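Local coordinates for transcriptional regulator, LuxR family (Burkholderia thailandensis, PDB 3MQQ), which probably binds DNA to regulate transcription as a LuxR-family protein, of which this chain is the PAS domain, the presumed sensory part, at residues B[14-19]-B[107-112]; B[22-27]-B[45-50]; B[63-68]-B[101-106]; B[73-78]-B[89-94]. All blocks are in the same frame, centred on the assembly; numbering follows the deposited sequence.

Contact 1. Residues B[14-19]-B[107-112]. With NA (sodium ion), chain K.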
# COMPACT_ATOMS: atom_id res chain seq x y z
N ILE B 14 0.34 -3.01 -5.04
CA ILE B 14 -0.95 -2.34 -4.84
C ILE B 14 -1.03 -1.14 -5.77
O ILE B 14 -0.02 -0.57 -6.20
CB ILE B 14 -1.17 -1.87 -3.39
CG1 ILE B 14 -0.09 -0.86 -2.98
CG2 ILE B 14 -1.25 -3.06 -2.43
CD1 ILE B 14 -0.32 -0.25 -1.65
N GLY B 15 -2.25 -0.73 -6.05
CA GLY B 15 -2.47 0.43 -6.89
C GLY B 15 -2.04 1.69 -6.16
O GLY B 15 -2.36 1.87 -4.99
N LEU B 16 -1.26 2.51 -6.84
CA LEU B 16 -0.83 3.79 -6.23
C LEU B 16 -1.20 4.95 -7.14
O LEU B 16 -1.15 4.84 -8.38
CB LEU B 16 0.68 3.84 -6.02
CG LEU B 16 1.27 2.80 -5.08
CD1 LEU B 16 2.78 2.90 -5.12
CD2 LEU B 16 0.73 3.00 -3.67
N VAL B 17 -1.53 6.09 -6.53
CA VAL B 17 -1.88 7.31 -7.29
C VAL B 17 -1.23 8.48 -6.63
O VAL B 17 -1.29 8.62 -5.41
CB VAL B 17 -3.44 7.58 -7.31
CG1 VAL B 17 -3.77 9.03 -7.79
CG2 VAL B 17 -4.18 6.54 -8.14
N LEU B 18 -0.61 9.35 -7.44
CA LEU B 18 -0.27 10.72 -7.02
C LEU B 18 -1.39 11.62 -7.53
O LEU B 18 -1.64 11.65 -8.73
CB LEU B 18 1.10 11.15 -7.59
CG LEU B 18 2.20 10.12 -7.44
CD1 LEU B 18 3.54 10.66 -8.04
CD2 LEU B 18 2.37 9.76 -5.96
N SER B 19 -2.14 12.25 -6.62
CA SER B 19 -3.36 12.99 -7.01
C SER B 19 -3.17 14.49 -6.83
O SER B 19 -2.18 14.97 -6.22
CB SER B 19 -4.55 12.52 -6.17
OG SER B 19 -4.41 13.02 -4.82
N VAL B 107 -1.14 11.29 -1.76
CA VAL B 107 -0.80 9.93 -2.19
C VAL B 107 -1.95 9.01 -1.76
O VAL B 107 -2.35 9.01 -0.61
CB VAL B 107 0.57 9.45 -1.61
CG1 VAL B 107 1.06 8.13 -2.26
CG2 VAL B 107 1.63 10.50 -1.82
N TRP B 108 -2.45 8.21 -2.70
CA TRP B 108 -3.59 7.32 -2.47
C TRP B 108 -3.26 5.91 -2.89
O TRP B 108 -2.54 5.72 -3.86
CB TRP B 108 -4.80 7.81 -3.27
CG TRP B 108 -5.32 9.10 -2.69
CD1 TRP B 108 -4.88 10.37 -2.94
CD2 TRP B 108 -6.36 9.21 -1.73
NE1 TRP B 108 -5.58 11.28 -2.18
CE2 TRP B 108 -6.51 10.59 -1.44
CE3 TRP B 108 -7.17 8.28 -1.09
CZ2 TRP B 108 -7.46 11.06 -0.53
CZ3 TRP B 108 -8.13 8.75 -0.18
CH2 TRP B 108 -8.25 10.13 0.09
N THR B 109 -3.78 4.93 -2.14
CA THR B 109 -3.52 3.51 -2.41
C THR B 109 -4.84 2.81 -2.64
O THR B 109 -5.83 3.18 -2.05
CB THR B 109 -2.74 2.76 -1.27
OG1 THR B 109 -3.61 2.54 -0.15
CG2 THR B 109 -1.50 3.51 -0.79
N PHE B 110 -4.82 1.77 -3.47
CA PHE B 110 -6.03 1.01 -3.80
C PHE B 110 -5.66 -0.47 -3.81
O PHE B 110 -4.67 -0.83 -4.40
CB PHE B 110 -6.48 1.39 -5.22
CG PHE B 110 -6.89 2.82 -5.35
CD1 PHE B 110 -8.23 3.16 -5.34
CD2 PHE B 110 -5.94 3.83 -5.45
CE1 PHE B 110 -8.62 4.51 -5.41
CE2 PHE B 110 -6.33 5.17 -5.54
CZ PHE B 110 -7.65 5.50 -5.52
N GLU B 111 -6.46 -1.32 -3.17
CA GLU B 111 -6.20 -2.72 -3.24
C GLU B 111 -7.52 -3.45 -3.47
O GLU B 111 -8.48 -3.22 -2.77
CB GLU B 111 -5.55 -3.18 -1.93
CG GLU B 111 -5.31 -4.67 -1.90
CD GLU B 111 -4.67 -5.12 -0.62
OE1 GLU B 111 -4.81 -4.41 0.39
OE2 GLU B 111 -4.02 -6.18 -0.63
N ASP B 112 -7.57 -4.32 -4.49
CA ASP B 112 -8.78 -5.09 -4.81
C ASP B 112 -8.98 -6.13 -3.73
O ASP B 112 -8.04 -6.91 -3.39
CB ASP B 112 -8.60 -5.77 -6.19
CG ASP B 112 -9.88 -6.40 -6.75
OD1 ASP B 112 -10.87 -6.58 -6.03
OD2 ASP B 112 -9.85 -6.77 -7.94
NA NA K . -6.54 14.74 -4.62
O HOH W 1 -8.33 13.04 -3.54
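Segments 14-19 and 107-112 run antiparallel (158° between their directions), their short strand axes 4.7 Å apart at closest approach. G15 pairs with F110 and V17 with W108, each through two backbone hydrogen bonds. The bond from W108 N to V17 O (3.0 Å) is the straightest, 168° at the hydrogen and in the carbonyl plane, whereas F110 N approaches G15 O from above the G15 carbonyl plane. The tight part lies on the face of V17, W108 and F110. V17 CG1 is anti to the backbone N (chi1 166°), leaving CG2 to meet the F110 ring obliquely, 3.6 Å from CE2. These are two of the three inner strands of the antiparallel PAS sheet. L31 of helix 29-34 touches both V17 and F110 here, and W108 packs edge-to-face with F47. At the strand end the S19 hydroxyl sits at the rim of the indole, OG 3.3 Å from W108 CD1, and binds sodium at 2.8 Å together with the carbonyls of L103 and A104.

Between the two segments, packing is looser on the face of L16, L18, V107 and T109. L16 CD2 lies alongside T109 CG2 at 3.7 Å, but L18 CD2 and V107 CG1 are 4.3 Å apart. F9 of helix 5-11 touches L16 and L18, and A8 and L11 of the second subunit pack on L18 and V107. I14 CG2 comes no nearer to partly exposed E111 than 4.3 Å, at CB; E111 also packs on H91 of that subunit.

Contact 2. Residues B[22-27]-B[45-50]. With EOH (ethanol), chain H.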
# COMPACT_ATOMS: atom_id res chain seq x y z
N ARG B 22 -8.45 15.67 -6.64
CA ARG B 22 -9.22 14.46 -6.95
C ARG B 22 -9.04 14.01 -8.40
O ARG B 22 -9.90 13.31 -8.93
CB ARG B 22 -10.71 14.57 -6.56
CG ARG B 22 -10.98 15.16 -5.17
CD ARG B 22 -12.44 15.05 -4.81
NE ARG B 22 -12.78 13.68 -4.41
CZ ARG B 22 -14.01 13.26 -4.14
NH1 ARG B 22 -14.22 11.99 -3.77
NH2 ARG B 22 -15.02 14.10 -4.23
N VAL B 23 -7.94 14.45 -9.02
CA VAL B 23 -7.54 13.99 -10.33
C VAL B 23 -6.27 13.13 -10.20
O VAL B 23 -5.37 13.45 -9.42
CB VAL B 23 -7.28 15.16 -11.28
CG1 VAL B 23 -6.77 14.65 -12.67
CG2 VAL B 23 -8.58 15.95 -11.45
N ILE B 24 -6.21 12.04 -10.96
CA ILE B 24 -5.03 11.17 -10.96
C ILE B 24 -3.93 11.82 -11.81
O ILE B 24 -4.09 11.94 -13.02
CB ILE B 24 -5.36 9.83 -11.59
CG1 ILE B 24 -6.43 9.07 -10.77
CG2 ILE B 24 -4.09 9.01 -11.82
CD1 ILE B 24 -6.91 7.77 -11.48
N GLU B 25 -2.84 12.26 -11.18
CA GLU B 25 -1.73 12.86 -11.93
C GLU B 25 -0.70 11.82 -12.36
O GLU B 25 -0.04 11.96 -13.41
CB GLU B 25 -1.07 13.98 -11.12
CG GLU B 25 -2.05 15.02 -10.61
CD GLU B 25 -2.46 16.00 -11.69
OE1 GLU B 25 -1.91 17.12 -11.69
OE2 GLU B 25 -3.31 15.66 -12.53
N ASP B 26 -0.58 10.75 -11.57
CA ASP B 26 0.28 9.64 -11.94
C ASP B 26 -0.26 8.40 -11.25
O ASP B 26 -0.92 8.51 -10.23
CB ASP B 26 1.74 9.91 -11.55
CG ASP B 26 2.73 8.99 -12.24
OD1 ASP B 26 2.36 8.20 -13.14
OD2 ASP B 26 3.93 9.08 -11.90
N CYS B 27 0.00 7.24 -11.84
CA CYS B 27 -0.43 6.00 -11.23
C CYS B 27 0.45 4.88 -11.74
O CYS B 27 1.24 5.03 -12.70
CB CYS B 27 -1.94 5.70 -11.50
SG CYS B 27 -2.32 5.16 -13.22
N ARG B 45 -7.37 11.63 -15.28
CA ARG B 45 -8.77 11.28 -15.04
C ARG B 45 -9.21 11.67 -13.63
O ARG B 45 -8.47 11.40 -12.66
CB ARG B 45 -8.96 9.76 -15.28
CG ARG B 45 -10.39 9.36 -15.55
CD ARG B 45 -10.86 9.79 -16.96
NE ARG B 45 -10.39 8.83 -17.95
CZ ARG B 45 -11.01 8.52 -19.08
NH1 ARG B 45 -12.18 9.08 -19.43
NH2 ARG B 45 -10.46 7.64 -19.90
N SER B 46 -10.38 12.32 -13.51
CA SER B 46 -11.01 12.50 -12.18
C SER B 46 -11.25 11.14 -11.51
O SER B 46 -11.65 10.19 -12.18
CB SER B 46 -12.35 13.23 -12.28
OG SER B 46 -12.94 13.30 -10.98
N PHE B 47 -10.98 11.03 -10.21
CA PHE B 47 -11.39 9.85 -9.44
C PHE B 47 -12.87 9.52 -9.64
O PHE B 47 -13.27 8.38 -9.46
CB PHE B 47 -11.16 10.10 -7.97
CG PHE B 47 -9.75 9.86 -7.50
CD1 PHE B 47 -9.05 8.68 -7.81
CD2 PHE B 47 -9.16 10.78 -6.67
CE1 PHE B 47 -7.76 8.47 -7.31
CE2 PHE B 47 -7.86 10.58 -6.15
CZ PHE B 47 -7.17 9.43 -6.48
N GLU B 48 -13.69 10.52 -9.99
CA GLU B 48 -15.16 10.29 -10.13
C GLU B 48 -15.52 9.07 -10.98
O GLU B 48 -16.51 8.36 -10.72
CB GLU B 48 -15.80 11.56 -10.74
CG GLU B 48 -17.34 11.58 -10.94
CD GLU B 48 -17.84 12.90 -11.57
OE1 GLU B 48 -19.07 13.12 -11.61
OE2 GLU B 48 -17.00 13.73 -12.03
N VAL B 49 -14.70 8.81 -12.00
CA VAL B 49 -14.99 7.70 -12.94
C VAL B 49 -14.80 6.31 -12.32
O VAL B 49 -15.27 5.32 -12.86
CB VAL B 49 -14.22 7.86 -14.30
CG1 VAL B 49 -14.61 9.15 -14.97
CG2 VAL B 49 -12.69 7.78 -14.15
N LEU B 50 -14.09 6.26 -11.19
CA LEU B 50 -13.75 5.02 -10.53
C LEU B 50 -14.85 4.67 -9.54
O LEU B 50 -14.88 3.57 -9.04
CB LEU B 50 -12.41 5.12 -9.81
CG LEU B 50 -11.16 5.58 -10.57
CD1 LEU B 50 -10.01 5.76 -9.59
CD2 LEU B 50 -10.79 4.63 -11.70
C1 EOH H . -10.82 10.57 -3.71
C2 EOH H . -10.69 12.06 -3.73
O EOH H . -12.13 10.18 -3.98
O HOH W 2 -12.01 15.39 -9.91
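Two backbone hydrogen bonds form a single bridge centred on V23 and S46, whose CA atoms are 4.2 Å apart. I24 N points almost straight at R45 O (2.9 Å, 179° at the hydrogen), though it lies above the carbonyl plane; F47 N reaches R22 O at 2.8 Å in the plane of the R22 carbonyl. S46 starts the 3-10 turn 47-50 as an ST turn, its OG accepting from E48 N at 3.0 Å. The same OG is 2.5 Å from a water that also donates weakly to R22 O.

The I24 side chain crosses that of F47 at about a right angle, CG1 3.8 Å from CE1, and its extended chain carries CD1 tip to tip with L50 CD1. F57 of helix 54-71 and V17 also pack against F47. R22 bends at chi3 (77°); its protein partner is F57, through a cation-pi contact and a bond from NH1 to F57 O. NH1 also donates to the ethanol O at 2.8 Å (167°), which Y51 OH bonds too. F47 CD2 approaches ethanol C1 at 3.4 Å.

Ethanol probably comes from the crystallisation liquor, but its surroundings are consistent with a small pocket of mixed polarity, like the ligand cavities of other PAS domains.

Contact 3. Residues B[63-68]-B[101-106]. With NA (sodium ion), chain K.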
# COMPACT_ATOMS: atom_id res chain seq x y z
N ARG B 63 -17.16 12.48 3.17
CA ARG B 63 -16.74 11.61 4.28
C ARG B 63 -15.24 11.67 4.52
O ARG B 63 -14.79 11.59 5.66
CB ARG B 63 -17.14 10.15 4.01
N ILE B 64 -14.49 11.82 3.43
CA ILE B 64 -13.02 11.87 3.47
C ILE B 64 -12.51 13.13 4.17
O ILE B 64 -11.63 13.02 5.09
CB ILE B 64 -12.40 11.78 2.04
CG1 ILE B 64 -12.53 10.37 1.48
CG2 ILE B 64 -10.91 12.18 2.07
CD1 ILE B 64 -12.21 10.26 -0.02
N SER B 65 -13.06 14.30 3.75
CA SER B 65 -12.54 15.59 4.23
C SER B 65 -12.33 15.70 5.76
O SER B 65 -11.20 15.88 6.19
CB SER B 65 -13.32 16.78 3.67
OG SER B 65 -13.05 16.92 2.28
N PRO B 66 -13.40 15.55 6.57
CA PRO B 66 -13.21 15.76 8.00
C PRO B 66 -12.34 14.71 8.70
O PRO B 66 -11.63 15.03 9.64
CB PRO B 66 -14.64 15.77 8.56
CG PRO B 66 -15.44 15.01 7.58
CD PRO B 66 -14.82 15.30 6.24
N VAL B 67 -12.38 13.46 8.22
CA VAL B 67 -11.49 12.43 8.74
C VAL B 67 -10.05 12.81 8.42
O VAL B 67 -9.18 12.71 9.28
CB VAL B 67 -11.82 11.02 8.19
CG1 VAL B 67 -10.86 9.96 8.75
CG2 VAL B 67 -13.26 10.65 8.52
N MSE B 68 -9.81 13.22 7.18
CA MSE B 68 -8.45 13.56 6.75
C MSE B 68 -7.90 14.77 7.49
O MSE B 68 -6.72 14.81 7.87
CB MSE B 68 -8.38 13.76 5.23
CG MSE B 68 -6.98 14.12 4.74
SE MSE B 68 -5.77 12.56 4.65
CE MSE B 68 -6.33 11.90 2.89
N ALA B 101 -5.74 20.73 3.48
CA ALA B 101 -6.20 20.69 2.10
C ALA B 101 -6.34 19.22 1.71
O ALA B 101 -5.55 18.70 0.91
CB ALA B 101 -5.24 21.43 1.18
N PRO B 102 -7.35 18.53 2.30
CA PRO B 102 -7.41 17.06 2.31
C PRO B 102 -7.59 16.42 0.94
O PRO B 102 -7.12 15.29 0.72
CB PRO B 102 -8.65 16.77 3.18
CG PRO B 102 -9.48 18.03 3.09
CD PRO B 102 -8.44 19.11 3.10
N LEU B 103 -8.28 17.12 0.05
CA LEU B 103 -8.58 16.64 -1.29
C LEU B 103 -7.72 17.28 -2.37
O LEU B 103 -7.95 17.07 -3.56
CB LEU B 103 -10.07 16.84 -1.59
CG LEU B 103 -10.97 15.98 -0.69
CD1 LEU B 103 -12.46 16.21 -0.95
CD2 LEU B 103 -10.61 14.50 -0.80
N ALA B 104 -6.69 18.02 -1.95
CA ALA B 104 -5.68 18.56 -2.88
C ALA B 104 -4.57 17.52 -3.17
O ALA B 104 -4.87 16.32 -3.26
CB ALA B 104 -5.09 19.90 -2.33
N ALA B 105 -3.32 17.93 -3.33
CA ALA B 105 -2.28 16.94 -3.64
C ALA B 105 -2.22 15.87 -2.55
O ALA B 105 -2.28 16.17 -1.36
CB ALA B 105 -0.92 17.60 -3.83
N GLY B 106 -2.12 14.61 -2.96
CA GLY B 106 -1.88 13.56 -1.99
C GLY B 106 -1.44 12.26 -2.63
O GLY B 106 -1.34 12.16 -3.85
NA NA K . -6.54 14.74 -4.62
O HOH W 1 -8.33 13.04 -3.54
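Side-chain carbons and one hydroxyl carry this contact between helix 54-71 and the type I turn A101 to A104, which precedes strand 106-112. M68, a selenomethionine, leaves the helix with CG anti to the backbone N, and this first torsion sets CG against P102 CB at 3.5 Å, tighter than usual for two carbons. Bends at chi2 (78°) and chi3 (84°) then turn SE and CE away toward W108 and strand 87-96. One turn earlier, I64 places CG2 anti to its N, and this short branch meets L103 CD2 obliquely at 3.7 Å. L103 is extended beyond CB, so its fork straddles two helix residues: CD2 goes to I64, while CD1 approaches S65 OG at 3.4 Å. The hydroxyl also has P102 CG 3.8 Å away, and makes a weak hydrogen bond back to G61 O. Y74 and W108 touch both I64 and M68 from the sheet.

The turn thus divides its chemistry. Its side chains give the helix a hydrocarbon surface, while its carbonyls turn to sodium, L103 O at 2.9 Å and A104 O at 2.7 Å, with S19 OG and a water as further ligands. The packing of P102 and L103 is consistent with the helix steadying this sodium-binding turn.

Contact 4. Residues B[73-78]-B[89-94]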
# COMPACT_ATOMS: atom_id res chain seq x y z
N SER B 73 -4.70 11.37 7.90
CA SER B 73 -4.71 10.23 6.97
C SER B 73 -6.11 9.65 6.92
O SER B 73 -6.96 9.99 7.74
CB SER B 73 -3.67 9.16 7.35
OG SER B 73 -4.10 8.35 8.44
N TYR B 74 -6.34 8.78 5.95
CA TYR B 74 -7.66 8.25 5.72
C TYR B 74 -7.56 6.82 5.22
O TYR B 74 -6.70 6.52 4.41
CB TYR B 74 -8.36 9.08 4.65
CG TYR B 74 -9.75 8.59 4.36
CD1 TYR B 74 -10.82 8.98 5.17
CD2 TYR B 74 -10.00 7.71 3.31
CE1 TYR B 74 -12.10 8.52 4.92
CE2 TYR B 74 -11.28 7.24 3.05
CZ TYR B 74 -12.32 7.65 3.86
OH TYR B 74 -13.59 7.21 3.64
N ALA B 75 -8.45 5.96 5.70
CA ALA B 75 -8.54 4.62 5.16
C ALA B 75 -9.99 4.17 5.25
O ALA B 75 -10.71 4.48 6.23
CB ALA B 75 -7.61 3.64 5.90
N ASP B 76 -10.43 3.48 4.20
CA ASP B 76 -11.70 2.78 4.27
C ASP B 76 -11.76 1.59 3.32
O ASP B 76 -10.82 1.26 2.64
CB ASP B 76 -12.88 3.74 3.99
CG ASP B 76 -12.99 4.12 2.53
OD1 ASP B 76 -12.51 3.35 1.67
OD2 ASP B 76 -13.57 5.19 2.21
N ASP B 77 -12.91 0.90 3.35
CA ASP B 77 -13.24 -0.03 2.27
C ASP B 77 -14.46 0.54 1.59
O ASP B 77 -15.38 1.00 2.28
CB ASP B 77 -13.61 -1.38 2.87
CG ASP B 77 -12.49 -1.98 3.66
OD1 ASP B 77 -11.35 -1.99 3.14
OD2 ASP B 77 -12.73 -2.41 4.81
N ARG B 78 -14.49 0.50 0.26
CA ARG B 78 -15.70 0.89 -0.44
C ARG B 78 -15.87 0.17 -1.74
O ARG B 78 -14.95 -0.44 -2.26
CB ARG B 78 -15.75 2.40 -0.69
CG ARG B 78 -15.04 2.85 -1.96
CD ARG B 78 -13.53 2.79 -1.79
NE ARG B 78 -13.08 3.86 -0.91
CZ ARG B 78 -12.78 5.09 -1.32
NH1 ARG B 78 -12.88 5.44 -2.59
NH2 ARG B 78 -12.40 5.99 -0.44
N TRP B 89 -15.22 -4.48 -4.40
CA TRP B 89 -14.78 -3.89 -3.15
C TRP B 89 -13.28 -3.59 -3.20
O TRP B 89 -12.49 -4.41 -3.67
CB TRP B 89 -15.05 -4.85 -2.01
CG TRP B 89 -16.48 -4.80 -1.57
CD1 TRP B 89 -17.52 -5.55 -2.05
CD2 TRP B 89 -17.03 -3.95 -0.56
NE1 TRP B 89 -18.68 -5.22 -1.39
CE2 TRP B 89 -18.41 -4.25 -0.46
CE3 TRP B 89 -16.49 -2.97 0.27
CZ2 TRP B 89 -19.25 -3.59 0.42
CZ3 TRP B 89 -17.32 -2.33 1.17
CH2 TRP B 89 -18.69 -2.64 1.24
N CYS B 90 -12.93 -2.40 -2.73
CA CYS B 90 -11.57 -1.91 -2.77
C CYS B 90 -11.18 -1.26 -1.45
O CYS B 90 -11.90 -0.44 -0.93
CB CYS B 90 -11.50 -0.85 -3.90
SG CYS B 90 -9.89 -0.26 -4.39
N HIS B 91 -10.00 -1.60 -0.91
CA HIS B 91 -9.53 -0.89 0.29
C HIS B 91 -8.72 0.29 -0.18
O HIS B 91 -7.87 0.14 -1.05
CB HIS B 91 -8.59 -1.79 1.13
CG HIS B 91 -8.12 -1.14 2.40
ND1 HIS B 91 -6.80 -0.87 2.67
CD2 HIS B 91 -8.82 -0.74 3.48
CE1 HIS B 91 -6.71 -0.31 3.87
NE2 HIS B 91 -7.92 -0.22 4.38
N VAL B 92 -9.00 1.47 0.35
CA VAL B 92 -8.38 2.71 -0.13
C VAL B 92 -7.76 3.43 1.05
O VAL B 92 -8.36 3.52 2.11
CB VAL B 92 -9.36 3.67 -0.87
CG1 VAL B 92 -8.63 4.98 -1.33
CG2 VAL B 92 -9.90 2.97 -2.10
N THR B 93 -6.51 3.87 0.89
CA THR B 93 -5.88 4.71 1.92
C THR B 93 -5.36 5.97 1.28
O THR B 93 -5.04 5.98 0.10
CB THR B 93 -4.76 4.01 2.76
OG1 THR B 93 -3.51 3.99 2.05
CG2 THR B 93 -5.13 2.58 3.19
N GLY B 94 -5.26 7.04 2.04
CA GLY B 94 -4.74 8.28 1.45
C GLY B 94 -4.12 9.19 2.49
O GLY B 94 -4.50 9.18 3.65
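The beta hairpin of strands 74-81 and 87-96 forms one margin of the PAS sheet, strand 74-81 being outermost within the chain. Its two short strand segments are 172° apart in direction and joined by six backbone hydrogen bonds, in the pairs Y74-G94, D76-V92 and R78-C90; the two between D76 and V92 are both 2.9 Å long.

On the helix-facing side, D76 is held by the residues two before and two after it on the same strand. R78 grips it side-on, NE in a salt bridge to the syn lone pair of OD1 (2.7 Å, 169° at the hydrogen) and NH2 to OD2 at 3.0 Å. Y74 OH donates to the anti lone pair of OD2 at a very short 2.5 Å. Bends at chi2 and chi3 lay the R78 guanidinium over V92, whose CG2 sits under one face, 3.5 Å from NE. Three donors to one carboxylate would favour its ionised form. Helix 54-71 packs on Y74 through I64, V67 and M68, and R78 NH1 continues to Y51 OH.

On the opposite face, that of A75, D77, H91 and T93, A75 CB touches T93 CG2 at 3.8 Å, while T93 OG1 hydrogen-bonds T109 OG1. W89 CE3 and CZ3 come within 4.2 Å of D77 CB.

Contacts 1 and 4 are both antiparallel pairings in one sheet, joined through their hydroxyls and by the backbone bond from H91 N to E111 O. Contact 1, with its centre about 4 Å from that of the chain, is core and largely apolar; contact 4, about 8 Å out, carries a charged network toward the helices and exposed residues behind. Contact 2, partly buried and also about 8 Å out, adds the far edge strand, held to contact 1 through L18, and its F47 meets F110. Contact 3, about 13 Å out, is the most peripheral and relies on side-chain packing, its M68 touching both W108 and G94. Sodium ties contacts 1 and 3, and R22 CG approaches L103 O from contact 2.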